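Local structure of peroxinectin A (Dictyostelium discoideum, 6ERC) at residues I258-Q263 against C485-F490; T282-N287 against G468-Y473. The protein catalyses the oxidation of phenolic donors by hydrogen peroxide as a secreted haem peroxidase, and also has iodide and thiocyanate peroxidase activity. One frame throughout, in Å; residues are numbered along the deposited sequence.

From the N terminus, the chain passes through helix 218-241 into the long helix 247-275, where residues 258-263 form the first half of contact 1. The loop that follows this helix supplies 282-287, the first half of contact 2. After 180 further residues, 80 of them helical, the chain returns at 468-473, just beyond helix 452-467, and closes contact 2; after helix 476-481 it reaches 485-490 and closes contact 1. The smaller loop thus nests within the larger one. The two contacts, with centres about 18 Å apart, also touch: Gln263 packs on Trp472 and Tyr473. Together they tie the loops on either side of helix 476-481 to helix 247-275 and the loop after it.

Contact 1 (I258-Q263 against C485-F490); sequences IIEQIQ and CETTTF
Gln261 reaches from helix 247-275 to the loop 485-490 and pairs its side-chain amide with both backbone polar groups of Thr488. The backbone N of Thr488 donates to Gln261 OE1 at 3.0 Å, in the plane of the amide carbonyl and on a lone pair. In return Gln261 NE2 donates to Thr488 O at 2.8 Å, with the acceptor close to the amide plane of the glutamine. Two bonds from one flat group fix the rotation of that amide and satisfy the polar end of a buried side chain. The bend at chi2 (61°), after a CG anti to the backbone N, places CD near Thr487 and Thr488 O. Thr487 CG2 packs beside the same amide, 3.6 Å from Gln261 NE2, while Thr487 CA lies 3.3 Å from Gln261 OE1. Val493 and Arg496 of helix 490-497 also touch Gln261, completing the close packing here.

The other end of the contact is looser and partly exposed. The extended side chain of Glu260 crosses that of Thr487 obliquely, and its OE2 receives only a weak hydrogen bond from Thr487 OG1 at 3.2 Å; its CG rests 3.5 Å from the same hydroxyl oxygen. Cys485 SG comes no closer than 4.5 Å to Glu260 OE1. Glu486 turns away from 258-263, and its carboxylate makes salt bridges to Arg233 and Lys237 of helix 218-241.

Cys485 is also joined covalently to Cys257, the residue just before 258-263, while Thr489 occupies the N-cap position of helix 490-497. The arrangement is thus a disulfide-linked helix-loop junction of the largely helical animal haem peroxidase fold, in which a helix glutamine bridges the N-H and C=O of one residue in an irregular segment.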
loop_
_atom_site.group_PDB
_atom_site.type_symbol
_atom_site.label_atom_id
_atom_site.label_comp_id
_atom_site.label_asym_id
_atom_site.label_seq_id
_atom_site.Cartn_x
_atom_site.Cartn_y
_atom_site.Cartn_z
ATOM N N ILE A 258 -14.528 4.602 12.524
ATOM C CA ILE A 258 -13.137 4.555 12.083
ATOM C C ILE A 258 -13.058 4.304 10.583
ATOM O O ILE A 258 -12.258 4.926 9.874
ATOM C CB ILE A 258 -12.364 3.485 12.878
ATOM C CG1 ILE A 258 -12.316 3.857 14.364
ATOM C CG2 ILE A 258 -10.958 3.302 12.313
ATOM C CD1 ILE A 258 -11.579 5.156 14.674
ATOM N N ILE A 259 -13.873 3.379 10.077
ATOM C CA ILE A 259 -13.927 3.140 8.638
ATOM C C ILE A 259 -14.249 4.436 7.907
ATOM O O ILE A 259 -13.600 4.788 6.915
ATOM C CB ILE A 259 -14.947 2.033 8.322
ATOM C CG1 ILE A 259 -14.417 0.693 8.829
ATOM C CG2 ILE A 259 -15.239 1.963 6.828
ATOM C CD1 ILE A 259 -15.431 -0.412 8.815
ATOM N N GLU A 260 -15.259 5.166 8.387
ATOM C CA GLU A 260 -15.575 6.466 7.803
ATOM C C GLU A 260 -14.394 7.422 7.911
ATOM O O GLU A 260 -14.123 8.193 6.985
ATOM C CB GLU A 260 -16.806 7.064 8.483
ATOM C CG GLU A 260 -17.041 8.533 8.139
ATOM C CD GLU A 260 -18.351 9.068 8.679
ATOM O OE1 GLU A 260 -19.222 8.255 9.056
ATOM O OE2 GLU A 260 -18.507 10.307 8.727
ATOM N N GLN A 261 -13.689 7.398 9.043
ATOM C CA GLN A 261 -12.539 8.279 9.208
ATOM C C GLN A 261 -11.446 7.943 8.201
ATOM O O GLN A 261 -10.839 8.844 7.610
ATOM C CB GLN A 261 -12.006 8.182 10.637
ATOM C CG GLN A 261 -10.868 9.142 10.945
ATOM C CD GLN A 261 -11.266 10.597 10.785
ATOM O OE1 GLN A 261 -11.756 11.226 11.723
ATOM N NE2 GLN A 261 -11.055 11.139 9.592
ATOM N N ILE A 262 -11.182 6.653 7.989
ATOM C CA ILE A 262 -10.191 6.252 6.993
ATOM C C ILE A 262 -10.632 6.705 5.606
ATOM O O ILE A 262 -9.855 7.299 4.849
ATOM C CB ILE A 262 -9.959 4.730 7.045
ATOM C CG1 ILE A 262 -9.354 4.326 8.394
ATOM C CG2 ILE A 262 -9.039 4.288 5.905
ATOM C CD1 ILE A 262 -9.386 2.834 8.665
ATOM N N GLN A 263 -11.889 6.434 5.255
ATOM C CA GLN A 263 -12.377 6.785 3.928
ATOM C C GLN A 263 -12.294 8.287 3.681
ATOM O O GLN A 263 -11.851 8.722 2.612
ATOM C CB GLN A 263 -13.811 6.288 3.758
ATOM C CG GLN A 263 -13.928 4.779 3.667
ATOM C CD GLN A 263 -15.350 4.315 3.445
ATOM O OE1 GLN A 263 -16.299 5.097 3.540
ATOM N NE2 GLN A 263 -15.508 3.037 3.133
ATOM N N CYS A 485 -20.578 9.998 15.213
ATOM C CA CYS A 485 -19.136 9.920 15.042
ATOM C C CYS A 485 -18.525 11.317 15.137
ATOM O O CYS A 485 -19.222 12.329 15.249
ATOM C CB CYS A 485 -18.785 9.262 13.708
ATOM S SG CYS A 485 -19.427 7.586 13.464
ATOM N N GLU A 486 -17.196 11.373 15.088
ATOM C CA GLU A 486 -16.436 12.615 15.181
ATOM C C GLU A 486 -15.396 12.678 14.071
ATOM O O GLU A 486 -14.218 12.962 14.294
ATOM C CB GLU A 486 -15.773 12.730 16.548
ATOM C CG GLU A 486 -16.712 12.477 17.711
ATOM C CD GLU A 486 -16.000 12.527 19.043
ATOM O OE1 GLU A 486 -14.773 12.764 19.049
ATOM O OE2 GLU A 486 -16.665 12.326 20.082
ATOM N N THR A 487 -15.830 12.413 12.843
ATOM C CA THR A 487 -14.910 12.336 11.718
ATOM C C THR A 487 -14.404 13.727 11.360
ATOM O O THR A 487 -15.192 14.620 11.033
ATOM C CB THR A 487 -15.603 11.689 10.523
ATOM O OG1 THR A 487 -16.136 10.419 10.917
ATOM C CG2 THR A 487 -14.621 11.484 9.389
ATOM N N THR A 488 -13.084 13.905 11.413
ATOM C CA THR A 488 -12.464 15.188 11.112
ATOM C C THR A 488 -11.282 14.991 10.168
ATOM O O THR A 488 -11.137 13.923 9.563
ATOM C CB THR A 488 -12.017 15.871 12.407
ATOM O OG1 THR A 488 -11.483 17.168 12.116
ATOM C CG2 THR A 488 -10.965 15.034 13.127
ATOM N N THR A 489 -10.436 16.010 10.033
ATOM C CA THR A 489 -9.244 15.891 9.208
ATOM C C THR A 489 -8.174 15.072 9.924
ATOM O O THR A 489 -8.181 14.918 11.148
ATOM C CB THR A 489 -8.679 17.268 8.851
ATOM O OG1 THR A 489 -8.332 17.977 10.048
ATOM C CG2 THR A 489 -9.689 18.074 8.053
ATOM N N PHE A 490 -7.240 14.544 9.132
ATOM C CA PHE A 490 -6.172 13.719 9.685
ATOM C C PHE A 490 -5.396 14.474 10.760
ATOM O O PHE A 490 -5.051 13.906 11.803
ATOM C CB PHE A 490 -5.244 13.269 8.553
ATOM C CG PHE A 490 -4.228 12.228 8.950
ATOM C CD1 PHE A 490 -4.401 11.433 10.072
ATOM C CD2 PHE A 490 -3.090 12.046 8.185
ATOM C CE1 PHE A 490 -3.459 10.482 10.417
ATOM C CE2 PHE A 490 -2.148 11.098 8.529
ATOM C CZ PHE A 490 -2.334 10.316 9.646
#

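Contact 2 (T282-N287 against G468-Y473); sequences TGYDAN and GDRFWY
Tyr284 lays its ring against the backbone of 468-470, its inner atoms meeting Asp469 O and its outer ones Arg470. A chi1 of 169° sets CG anti to the backbone N. CB is only loosely approached, with Asp469 O at 4.1 Å. Further out, CD1 lies 3.1 Å from Asp469 O, and Gly468 O lies at the ring edge, 3.4 Å from CE1. Arg470 CA sits over one face in a CH-pi contact, 3.7 Å from the ring centroid, and the backbone N of Ala286 lies over the opposite face. CZ meets Arg470 CB at 3.7 Å. At the tip, Tyr284 OH is doubtfully close to a water that lies 2.9 Å from Gly468 O.

The backbone and first aliphatic carbons of Arg470 meet the ring, while its guanidinium is held by Glu3 and Gly11. Within 468-473, Asp469 OD1 accepts from Phe471 N in an Asx turn, and its OD2 forms a salt bridge with Arg5. An alanine in place of Tyr284 would probably leave Arg470 CA and CB without their aromatic partner and open a gap beside the turn.

The ring therefore joins the two loops through dispersion and CH-pi packing and sets C-H groups against the carbonyls of Gly468 and Asp469, perhaps supplemented by a doubtful water bridge, while a backbone hydrogen bond ties neighbouring Asp285 to Ala467.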
loop_
_atom_site.group_PDB
_atom_site.type_symbol
_atom_site.label_atom_id
_atom_site.label_comp_id
_atom_site.label_asym_id
_atom_site.label_seq_id
_atom_site.Cartn_x
_atom_site.Cartn_y
_atom_site.Cartn_z
ATOM N N THR A 282 -21.292 10.539 -6.057
ATOM C CA THR A 282 -22.529 10.578 -6.831
ATOM C C THR A 282 -23.495 9.454 -6.467
ATOM O O THR A 282 -24.443 9.202 -7.221
ATOM C CB THR A 282 -22.228 10.515 -8.330
ATOM O OG1 THR A 282 -21.525 9.303 -8.626
ATOM C CG2 THR A 282 -21.394 11.709 -8.762
ATOM N N GLY A 283 -23.284 8.771 -5.347
ATOM C CA GLY A 283 -24.202 7.747 -4.900
ATOM C C GLY A 283 -23.705 6.343 -5.207
ATOM O O GLY A 283 -22.874 6.116 -6.092
ATOM N N TYR A 284 -24.238 5.383 -4.456
ATOM C CA TYR A 284 -23.858 3.989 -4.630
ATOM C C TYR A 284 -24.443 3.435 -5.921
ATOM O O TYR A 284 -25.627 3.631 -6.215
ATOM C CB TYR A 284 -24.333 3.162 -3.438
ATOM C CG TYR A 284 -24.223 1.667 -3.638
ATOM C CD1 TYR A 284 -22.985 1.047 -3.736
ATOM C CD2 TYR A 284 -25.361 0.873 -3.716
ATOM C CE1 TYR A 284 -22.884 -0.322 -3.914
ATOM C CE2 TYR A 284 -25.270 -0.493 -3.892
ATOM C CZ TYR A 284 -24.032 -1.085 -3.991
ATOM O OH TYR A 284 -23.939 -2.447 -4.166
ATOM N N ASP A 285 -23.610 2.741 -6.691
ATOM C CA ASP A 285 -24.019 2.102 -7.938
ATOM C C ASP A 285 -23.846 0.598 -7.768
ATOM O O ASP A 285 -22.718 0.107 -7.661
ATOM C CB ASP A 285 -23.193 2.628 -9.109
ATOM C CG ASP A 285 -23.782 2.258 -10.457
ATOM O OD1 ASP A 285 -24.351 1.153 -10.587
ATOM O OD2 ASP A 285 -23.671 3.080 -11.391
ATOM N N ALA A 286 -24.963 -0.132 -7.737
ATOM C CA ALA A 286 -24.912 -1.577 -7.547
ATOM C C ALA A 286 -24.297 -2.312 -8.729
ATOM O O ALA A 286 -24.004 -3.505 -8.607
ATOM C CB ALA A 286 -26.314 -2.125 -7.289
ATOM N N ASN A 287 -24.107 -1.643 -9.865
ATOM C CA ASN A 287 -23.499 -2.264 -11.031
ATOM C C ASN A 287 -21.993 -2.046 -11.110
ATOM O O ASN A 287 -21.351 -2.604 -12.006
ATOM C CB ASN A 287 -24.152 -1.727 -12.306
ATOM C CG ASN A 287 -25.642 -1.978 -12.342
ATOM O OD1 ASN A 287 -26.119 -3.015 -11.878
ATOM N ND2 ASN A 287 -26.391 -1.027 -12.890
ATOM N N GLY A 468 -18.809 1.553 -5.903
ATOM C CA GLY A 468 -19.237 0.184 -5.709
ATOM C C GLY A 468 -19.379 -0.248 -4.270
ATOM O O GLY A 468 -19.670 -1.418 -4.009
ATOM N N ASP A 469 -19.186 0.666 -3.322
ATOM C CA ASP A 469 -19.257 0.352 -1.902
ATOM C C ASP A 469 -20.652 0.682 -1.381
ATOM O O ASP A 469 -21.071 1.846 -1.398
ATOM C CB ASP A 469 -18.189 1.123 -1.128
ATOM C CG ASP A 469 -18.063 0.663 0.310
ATOM O OD1 ASP A 469 -18.918 -0.123 0.768
ATOM O OD2 ASP A 469 -17.100 1.083 0.982
ATOM N N ARG A 470 -21.367 -0.349 -0.920
ATOM C CA ARG A 470 -22.718 -0.158 -0.405
ATOM C C ARG A 470 -22.706 0.511 0.965
ATOM O O ARG A 470 -23.681 1.170 1.340
ATOM C CB ARG A 470 -23.441 -1.507 -0.342
ATOM C CG ARG A 470 -24.908 -1.425 0.059
ATOM C CD ARG A 470 -25.628 -2.752 -0.169
ATOM N NE ARG A 470 -25.129 -3.822 0.695
ATOM C CZ ARG A 470 -25.673 -4.186 1.855
ATOM N NH1 ARG A 470 -26.752 -3.574 2.322
ATOM N NH2 ARG A 470 -25.134 -5.173 2.556
ATOM N N PHE A 471 -21.615 0.362 1.715
ATOM C CA PHE A 471 -21.476 0.952 3.038
ATOM C C PHE A 471 -20.658 2.243 3.022
ATOM O O PHE A 471 -20.114 2.637 4.060
ATOM C CB PHE A 471 -20.835 -0.055 3.996
ATOM C CG PHE A 471 -21.707 -1.238 4.322
ATOM C CD1 PHE A 471 -21.859 -2.277 3.419
ATOM C CD2 PHE A 471 -22.356 -1.321 5.545
ATOM C CE1 PHE A 471 -22.653 -3.367 3.722
ATOM C CE2 PHE A 471 -23.148 -2.410 5.853
ATOM C CZ PHE A 471 -23.296 -3.435 4.941
ATOM N N TRP A 472 -20.550 2.903 1.869
ATOM C CA TRP A 472 -19.784 4.139 1.797
ATOM C C TRP A 472 -20.404 5.190 2.710
ATOM O O TRP A 472 -21.625 5.365 2.746
ATOM C CB TRP A 472 -19.722 4.651 0.358
ATOM C CG TRP A 472 -18.798 5.818 0.207
ATOM C CD1 TRP A 472 -19.146 7.126 0.035
ATOM C CD2 TRP A 472 -17.368 5.783 0.238
ATOM N NE1 TRP A 472 -18.019 7.909 -0.049
ATOM C CE2 TRP A 472 -16.914 7.106 0.076
ATOM C CE3 TRP A 472 -16.427 4.759 0.386
ATOM C CZ2 TRP A 472 -15.562 7.432 0.051
ATOM C CZ3 TRP A 472 -15.087 5.085 0.363
ATOM C CH2 TRP A 472 -14.666 6.408 0.199
ATOM N N TYR A 473 -19.551 5.903 3.452
ATOM C CA TYR A 473 -20.045 6.753 4.530
ATOM C C TYR A 473 -20.950 7.864 4.014
ATOM O O TYR A 473 -21.853 8.308 4.732
ATOM C CB TYR A 473 -18.874 7.339 5.321
ATOM C CG TYR A 473 -18.145 8.484 4.649
ATOM C CD1 TYR A 473 -17.095 8.251 3.769
ATOM C CD2 TYR A 473 -18.487 9.801 4.922
ATOM C CE1 TYR A 473 -16.419 9.301 3.165
ATOM C CE2 TYR A 473 -17.819 10.855 4.324
ATOM C CZ TYR A 473 -16.788 10.601 3.447
ATOM O OH TYR A 473 -16.126 11.653 2.854
HETATM O O HOH W 1 -21.672 -3.390 -3.516
#